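Local coordinates for biuret hydrolase (Pseudomonas sp., PDB 6C62), which hydrolyses 1-carboxybiuret to urea-1,3-dicarboxylate and ammonia, a step in the bacterial breakdown of atrazine, at residues 177-181 and 182-186. Residues are numbered along the deposited sequence; the frame is centred on the assembly and turned at random.
Sequences VPASL and CGVWG
With chi1 at -72°, C182 turns its sulfur to lie beside its own backbone N and back along the helix, where SG comes 3.7 Å from P178 O; V184, with chi1 -58°, carries CG2 between its backbone N and carbonyl carbon and lays that methyl 3.8 Å from A179 CA. Both side chains thus fold against the last turn of helix 176-182. P178 O is gripped by C182 N at 2.9 Å, an i to i+4 helical bond, with the donor tilted 29° from the carbonyl plane. The side chain of P178 lies about 5 Å from that of S174, the probable acyl-ester nucleophile of this amidase. G183, with positive phi, then takes the chain out of the helix: V184 N reaches A179 O at 3.0 Å, the six-to-one bond of a Schellman motif, in the carbonyl plane on a lone pair, while G183 N makes the weak five-to-two bond of 3.5 Å to S180 O. This wrapping brings A179 CB to 3.4 Å from V184 O and 3.9 Å from G186 N, at the start of strand 185-188. A179 also touches A413 of strand 411-416, next to 185-188 in the sheet, and V184 packs on I158 and A159 of helix 152-159. S180 OG hydrogen-bonds T372 OG1 and G427 N. Chemically, backbone N-H groups of C182 and V184 pair with the buried carbonyls of P178 and A179 as the helix ends, and the Schellman bonds lead the chain into strand 185-188 of the central sheet.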
loop_
_atom_site.group_PDB
_atom_site.type_symbol
_atom_site.label_atom_id
_atom_site.label_comp_id
_atom_site.label_asym_id
_atom_site.label_seq_id
_atom_site.Cartn_x
_atom_site.Cartn_y
_atom_site.Cartn_z
ATOM N N VAL A 177 23.047 12.698 2.948
ATOM C CA VAL A 177 23.915 12.807 4.097
ATOM C C VAL A 177 25.438 12.643 3.717
ATOM O O VAL A 177 26.261 13.531 4.063
ATOM C CB VAL A 177 23.471 11.848 5.238
ATOM C CG1 VAL A 177 24.492 11.805 6.383
ATOM C CG2 VAL A 177 22.085 12.292 5.787
ATOM N N PRO A 178 25.828 11.561 3.028
ATOM C CA PRO A 178 27.229 11.483 2.609
ATOM C C PRO A 178 27.660 12.546 1.608
ATOM O O PRO A 178 28.799 12.961 1.639
ATOM C CB PRO A 178 27.382 10.066 2.012
ATOM C CG PRO A 178 26.016 9.539 1.885
ATOM C CD PRO A 178 25.069 10.338 2.743
ATOM N N ALA A 179 26.776 12.996 0.735
ATOM C CA ALA A 179 27.099 14.108 -0.117
ATOM C C ALA A 179 27.439 15.328 0.737
ATOM O O ALA A 179 28.468 16.004 0.501
ATOM C CB ALA A 179 25.950 14.452 -1.065
ATOM N N SER A 180 26.612 15.587 1.744
ATOM C CA SER A 180 26.853 16.714 2.662
ATOM C C SER A 180 28.200 16.600 3.391
ATOM O O SER A 180 29.016 17.546 3.392
ATOM C CB SER A 180 25.753 16.817 3.677
ATOM O OG SER A 180 25.856 17.946 4.523
ATOM N N LEU A 181 28.384 15.476 4.062
ATOM C CA LEU A 181 29.518 15.253 4.889
ATOM C C LEU A 181 30.857 15.075 4.153
ATOM O O LEU A 181 31.881 15.511 4.702
ATOM C CB LEU A 181 29.269 14.145 5.862
ATOM C CG LEU A 181 28.058 14.301 6.766
ATOM C CD1 LEU A 181 28.139 13.289 7.892
ATOM C CD2 LEU A 181 27.978 15.701 7.342
ATOM N N CYS A 182 30.835 14.526 2.939
ATOM C CA CYS A 182 32.037 14.357 2.106
ATOM C C CYS A 182 32.310 15.541 1.157
ATOM O O CYS A 182 33.368 15.584 0.494
ATOM C CB CYS A 182 31.972 13.062 1.317
ATOM S SG CYS A 182 32.200 11.610 2.350
ATOM N N GLY A 183 31.382 16.481 1.048
ATOM C CA GLY A 183 31.567 17.553 0.138
ATOM C C GLY A 183 31.524 17.154 -1.324
ATOM O O GLY A 183 32.349 17.615 -2.120
ATOM N N VAL A 184 30.511 16.369 -1.707
ATOM C CA VAL A 184 30.349 16.019 -3.093
ATOM C C VAL A 184 28.877 16.199 -3.478
ATOM O O VAL A 184 28.049 16.557 -2.636
ATOM C CB VAL A 184 30.804 14.566 -3.376
ATOM C CG1 VAL A 184 32.273 14.353 -2.983
ATOM C CG2 VAL A 184 29.920 13.551 -2.635
ATOM N N TRP A 185 28.589 16.008 -4.761
ATOM C CA TRP A 185 27.264 16.231 -5.298
ATOM C C TRP A 185 26.430 14.945 -5.143
ATOM O O TRP A 185 26.949 13.852 -5.298
ATOM C CB TRP A 185 27.296 16.619 -6.785
ATOM C CG TRP A 185 27.857 17.957 -7.036
ATOM C CD1 TRP A 185 29.198 18.299 -7.182
ATOM C CD2 TRP A 185 27.128 19.167 -7.165
ATOM N NE1 TRP A 185 29.317 19.655 -7.400
ATOM C CE2 TRP A 185 28.065 20.207 -7.399
ATOM C CE3 TRP A 185 25.778 19.489 -7.063
ATOM C CZ2 TRP A 185 27.678 21.536 -7.533
ATOM C CZ3 TRP A 185 25.410 20.803 -7.205
ATOM C CH2 TRP A 185 26.345 21.799 -7.451
ATOM N N GLY A 186 25.143 15.092 -4.848
ATOM C CA GLY A 186 24.232 13.954 -4.835
ATOM C C GLY A 186 22.877 14.331 -5.403
ATOM O O GLY A 186 22.451 15.520 -5.324
#